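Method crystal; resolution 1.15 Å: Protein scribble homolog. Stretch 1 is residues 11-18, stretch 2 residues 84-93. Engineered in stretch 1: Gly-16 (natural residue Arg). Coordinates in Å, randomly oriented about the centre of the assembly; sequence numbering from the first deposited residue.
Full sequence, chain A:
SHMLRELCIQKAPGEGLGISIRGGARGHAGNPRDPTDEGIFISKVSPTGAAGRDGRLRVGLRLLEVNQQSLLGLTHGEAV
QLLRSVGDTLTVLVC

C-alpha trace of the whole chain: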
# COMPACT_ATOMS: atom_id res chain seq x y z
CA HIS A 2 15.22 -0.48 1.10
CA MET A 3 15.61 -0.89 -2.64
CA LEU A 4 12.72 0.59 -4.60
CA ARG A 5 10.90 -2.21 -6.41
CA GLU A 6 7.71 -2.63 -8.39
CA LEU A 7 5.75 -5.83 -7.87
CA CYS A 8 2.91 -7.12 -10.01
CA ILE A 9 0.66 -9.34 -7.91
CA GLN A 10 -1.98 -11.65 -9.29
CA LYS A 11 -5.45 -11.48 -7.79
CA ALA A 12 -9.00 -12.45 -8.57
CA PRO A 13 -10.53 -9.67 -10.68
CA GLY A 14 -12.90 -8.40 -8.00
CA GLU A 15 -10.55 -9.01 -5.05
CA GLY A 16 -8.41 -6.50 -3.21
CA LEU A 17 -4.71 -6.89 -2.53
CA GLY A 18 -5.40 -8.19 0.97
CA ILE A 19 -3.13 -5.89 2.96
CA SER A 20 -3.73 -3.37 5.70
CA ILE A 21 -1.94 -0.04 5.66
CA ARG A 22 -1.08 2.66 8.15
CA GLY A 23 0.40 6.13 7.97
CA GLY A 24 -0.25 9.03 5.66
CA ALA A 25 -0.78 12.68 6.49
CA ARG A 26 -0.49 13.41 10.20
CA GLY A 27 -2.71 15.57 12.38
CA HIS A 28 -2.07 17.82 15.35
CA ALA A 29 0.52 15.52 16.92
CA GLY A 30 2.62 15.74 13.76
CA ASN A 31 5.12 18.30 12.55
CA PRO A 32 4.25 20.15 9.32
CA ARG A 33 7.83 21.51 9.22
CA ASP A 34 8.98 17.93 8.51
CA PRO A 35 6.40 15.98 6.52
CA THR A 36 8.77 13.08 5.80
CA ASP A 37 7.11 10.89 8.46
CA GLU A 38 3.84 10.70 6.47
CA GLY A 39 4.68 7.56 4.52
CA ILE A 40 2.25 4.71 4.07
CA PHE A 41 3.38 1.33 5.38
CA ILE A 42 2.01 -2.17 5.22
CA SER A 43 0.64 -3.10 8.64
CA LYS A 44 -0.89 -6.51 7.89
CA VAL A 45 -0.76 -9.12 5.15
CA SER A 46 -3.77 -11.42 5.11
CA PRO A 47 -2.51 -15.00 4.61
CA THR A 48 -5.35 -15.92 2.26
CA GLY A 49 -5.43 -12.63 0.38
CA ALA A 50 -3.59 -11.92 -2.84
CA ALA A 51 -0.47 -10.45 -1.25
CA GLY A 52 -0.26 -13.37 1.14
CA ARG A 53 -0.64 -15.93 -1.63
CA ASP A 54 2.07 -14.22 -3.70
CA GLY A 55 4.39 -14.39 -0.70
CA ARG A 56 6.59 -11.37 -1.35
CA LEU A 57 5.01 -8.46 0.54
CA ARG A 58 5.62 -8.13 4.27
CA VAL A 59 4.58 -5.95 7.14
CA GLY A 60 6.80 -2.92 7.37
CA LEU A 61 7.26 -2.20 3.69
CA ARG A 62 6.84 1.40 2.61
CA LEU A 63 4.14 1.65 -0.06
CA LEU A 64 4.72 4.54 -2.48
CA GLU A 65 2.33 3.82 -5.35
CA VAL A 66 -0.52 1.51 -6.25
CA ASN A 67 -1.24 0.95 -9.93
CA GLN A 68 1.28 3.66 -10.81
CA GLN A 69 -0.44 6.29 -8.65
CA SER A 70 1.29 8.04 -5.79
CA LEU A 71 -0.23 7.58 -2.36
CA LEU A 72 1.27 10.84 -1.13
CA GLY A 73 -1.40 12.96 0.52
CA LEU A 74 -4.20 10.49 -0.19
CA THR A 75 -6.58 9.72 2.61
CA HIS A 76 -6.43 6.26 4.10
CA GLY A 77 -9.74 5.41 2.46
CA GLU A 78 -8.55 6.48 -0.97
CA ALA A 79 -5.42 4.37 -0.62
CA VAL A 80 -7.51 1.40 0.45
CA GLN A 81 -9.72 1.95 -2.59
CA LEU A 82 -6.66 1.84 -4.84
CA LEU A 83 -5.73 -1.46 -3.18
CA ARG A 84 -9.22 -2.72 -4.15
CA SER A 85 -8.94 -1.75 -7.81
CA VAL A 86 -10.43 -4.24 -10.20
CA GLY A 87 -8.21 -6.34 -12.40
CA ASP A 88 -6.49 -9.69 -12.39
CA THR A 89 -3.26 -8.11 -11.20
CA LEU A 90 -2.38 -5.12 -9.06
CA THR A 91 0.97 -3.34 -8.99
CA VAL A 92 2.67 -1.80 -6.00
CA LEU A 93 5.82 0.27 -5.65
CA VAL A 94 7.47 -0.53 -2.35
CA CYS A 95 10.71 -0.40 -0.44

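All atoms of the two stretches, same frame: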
# COMPACT_ATOMS: atom_id res chain seq x y z
N LYS A 11 -4.31 -11.43 -8.69
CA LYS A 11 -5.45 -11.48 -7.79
C LYS A 11 -6.68 -11.85 -8.59
O LYS A 11 -6.69 -11.77 -9.82
CB LYS A 11 -5.66 -10.14 -7.08
CG LYS A 11 -6.05 -8.99 -7.97
CD LYS A 11 -6.10 -7.70 -7.16
CE LYS A 11 -6.72 -6.55 -7.91
NZ LYS A 11 -8.15 -6.83 -8.23
N ALA A 12 -7.73 -12.25 -7.89
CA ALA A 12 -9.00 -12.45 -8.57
C ALA A 12 -9.53 -11.08 -8.98
O ALA A 12 -9.25 -10.07 -8.33
CB ALA A 12 -9.98 -13.19 -7.68
N PRO A 13 -10.26 -10.99 -10.09
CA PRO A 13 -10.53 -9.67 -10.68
C PRO A 13 -11.32 -8.73 -9.82
O PRO A 13 -11.19 -7.51 -10.00
CB PRO A 13 -11.29 -10.00 -11.98
CG PRO A 13 -11.24 -11.43 -12.15
CD PRO A 13 -10.67 -12.10 -10.96
N GLY A 14 -12.14 -9.23 -8.91
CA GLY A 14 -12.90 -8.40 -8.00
C GLY A 14 -12.32 -8.29 -6.61
O GLY A 14 -12.88 -7.60 -5.76
N GLU A 15 -11.17 -8.92 -6.36
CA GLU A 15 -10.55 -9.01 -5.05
C GLU A 15 -9.61 -7.84 -4.82
O GLU A 15 -9.03 -7.31 -5.75
CB GLU A 15 -9.75 -10.32 -5.05
CG GLU A 15 -9.10 -10.72 -3.79
CD GLU A 15 -8.12 -11.88 -3.94
OE1 GLU A 15 -7.79 -12.35 -5.05
OE2 GLU A 15 -7.69 -12.34 -2.87
N GLY A 16 -9.43 -7.46 -3.56
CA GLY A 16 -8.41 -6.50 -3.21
C GLY A 16 -7.05 -7.15 -3.01
O GLY A 16 -6.89 -8.37 -3.09
N LEU A 17 -6.05 -6.33 -2.72
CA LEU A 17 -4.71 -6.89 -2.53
C LEU A 17 -4.61 -7.70 -1.25
O LEU A 17 -3.75 -8.58 -1.16
CB LEU A 17 -3.68 -5.76 -2.54
CG LEU A 17 -2.24 -6.24 -2.46
CD1 LEU A 17 -1.84 -7.15 -3.61
CD2 LEU A 17 -1.33 -5.03 -2.45
N GLY A 18 -5.46 -7.45 -0.27
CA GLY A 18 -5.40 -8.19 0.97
C GLY A 18 -4.32 -7.74 1.92
O GLY A 18 -3.73 -8.56 2.61
N ARG A 84 -8.07 -1.92 -3.77
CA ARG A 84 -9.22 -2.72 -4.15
C ARG A 84 -9.58 -2.54 -5.62
O ARG A 84 -10.65 -2.97 -6.05
CB ARG A 84 -10.41 -2.41 -3.26
CG ARG A 84 -10.13 -2.79 -1.82
CD ARG A 84 -11.09 -2.15 -0.83
NE ARG A 84 -12.48 -2.57 -1.03
CZ ARG A 84 -13.07 -3.57 -0.38
NH1 ARG A 84 -14.34 -3.84 -0.63
NH2 ARG A 84 -12.40 -4.29 0.51
N SER A 85 -8.69 -1.97 -6.40
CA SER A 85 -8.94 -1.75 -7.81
C SER A 85 -9.24 -3.07 -8.50
O SER A 85 -8.63 -4.10 -8.20
CB SER A 85 -7.71 -1.13 -8.49
OG SER A 85 -7.40 0.15 -7.96
N VAL A 86 -10.14 -3.03 -9.46
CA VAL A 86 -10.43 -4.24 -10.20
C VAL A 86 -9.24 -4.60 -11.07
O VAL A 86 -8.34 -3.79 -11.36
CB VAL A 86 -11.73 -4.14 -11.03
CG1 VAL A 86 -12.91 -3.79 -10.13
CG2 VAL A 86 -11.57 -3.15 -12.13
N GLY A 87 -9.23 -5.84 -11.52
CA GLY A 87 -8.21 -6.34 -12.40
C GLY A 87 -7.64 -7.64 -11.90
O GLY A 87 -7.75 -7.97 -10.71
N ASP A 88 -7.06 -8.41 -12.80
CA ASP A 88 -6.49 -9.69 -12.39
C ASP A 88 -5.05 -9.57 -11.92
O ASP A 88 -4.43 -10.57 -11.57
CB ASP A 88 -6.70 -10.77 -13.45
CG ASP A 88 -6.11 -10.44 -14.77
OD1 ASP A 88 -5.13 -9.68 -14.83
OD2 ASP A 88 -6.63 -10.96 -15.78
N THR A 89 -4.50 -8.37 -11.90
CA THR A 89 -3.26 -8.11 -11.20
C THR A 89 -3.39 -6.74 -10.56
O THR A 89 -4.28 -5.95 -10.90
CB THR A 89 -2.04 -8.11 -12.13
OG1 THR A 89 -2.18 -7.04 -13.07
CG2 THR A 89 -1.89 -9.42 -12.88
N LEU A 90 -2.48 -6.44 -9.65
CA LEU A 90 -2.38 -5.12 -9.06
C LEU A 90 -0.90 -4.87 -8.84
O LEU A 90 -0.17 -5.78 -8.44
CB LEU A 90 -3.19 -5.06 -7.77
CG LEU A 90 -3.21 -3.69 -7.10
CD1 LEU A 90 -4.59 -3.42 -6.51
CD2 LEU A 90 -2.14 -3.60 -6.03
N THR A 91 -0.45 -3.66 -9.10
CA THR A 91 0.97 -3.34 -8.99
C THR A 91 1.20 -2.42 -7.81
O THR A 91 0.41 -1.51 -7.54
CB THR A 91 1.46 -2.70 -10.29
OG1 THR A 91 1.33 -3.65 -11.36
CG2 THR A 91 2.89 -2.23 -10.19
N VAL A 92 2.28 -2.67 -7.09
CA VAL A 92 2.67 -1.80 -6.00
C VAL A 92 4.12 -1.40 -6.19
O VAL A 92 4.94 -2.17 -6.71
CB VAL A 92 2.48 -2.44 -4.61
CG1 VAL A 92 0.99 -2.66 -4.34
CG2 VAL A 92 3.26 -3.74 -4.48
N LEU A 93 4.44 -0.22 -5.71
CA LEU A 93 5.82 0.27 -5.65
C LEU A 93 6.18 0.38 -4.18
O LEU A 93 5.53 1.13 -3.44
CB LEU A 93 5.93 1.64 -6.31
CG LEU A 93 7.34 2.18 -6.52
CD1 LEU A 93 8.09 1.35 -7.55
CD2 LEU A 93 7.32 3.63 -6.94
O HOH W 1 -12.01 -5.15 -4.54

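What does Lys-11 do at the start of the contact? It engages stretch 2 with both its backbone and its side chain. The backbone Lys-11 N donates a nearly straight hydrogen bond to Asp-88 O (3.0 Å, 166° at the hydrogen), while Lys-11 O lies 3.3 Å from Asp-88 CA in a CA-H...O contact. The side chain leaves the backbone sideways, but its extended chi2 and chi3 and the p turn at chi4 carry the ammonium group in among carbonyl oxygens. Lys-11 NZ donates to Gly-87 O and to Ser-85 O, each at 2.8 Å, and within its own stretch it bonds Glu-15 O at 2.7 Å. A weak bond from Lys-11 NZ to Ala-12 O, at 3.4 Å, joins these. The residue is buried, so the carbonyl dipoles of the two stretches supply much of the polar surroundings its charge needs, and one amine ties both backbones together. The aliphatic part is used as well: Lys-11 CE packs 3.8 Å from Leu-90 CB.

How does the chain turn while staying attached to stretch 2? A type I beta turn runs from Ala-12 to Glu-15, closed by Glu-15 N donating to Ala-12 O at 3.0 Å. The side chain of Ala-12 points away from stretch 2, and its amide is held from within the turn, with Ala-12 N donating to Glu-15 OE1 at 2.8 Å. Pro-13 has no amide hydrogen to give, yet its carbonyl is a good acceptor: Gly-87 N donates to Pro-13 O at 3.0 Å, and Val-86 CA approaches the same Pro-13 O at 3.4 Å. In return Pro-13 CA directs its hydrogen at Gly-87 O, 3.3 Å away and at 166°. Gly-87, which meets the turn through backbone atoms alone, has phi/psi of 130/157, where a CB would be jammed against the carbonyl oxygen of Val-86.

What links the turn to Arg-84? A water does so at Gly-14, donating to Gly-14 O at 2.9 Å and to Arg-84 O at 3.0 Å. Two carbonyl oxygens cannot bond each other, and a water with two hydrogens can satisfy both. Next comes Gly-16, an engineered residue that is Arg in the natural sequence. Here the backbones run close, Gly-16 CA lying 4.0 Å from Arg-84 CA, and the contact is van der Waals packing without a direct hydrogen bond.

Where does the contact become apolar? It does so at Leu-17, whose buried side chain reaches the strand that begins at Thr-89. Leu-17 CD2 lies 3.9 Å from Leu-90 CD2 and 3.8 Å from Val-92 CG1. Leu-90 and Val-92 alternate with Thr-91 along the strand, so both point toward stretch 1 while Thr-91 points away. Burying these hydrocarbon groups against one another keeps them from water. Gly-18 then makes no contact with stretch 2.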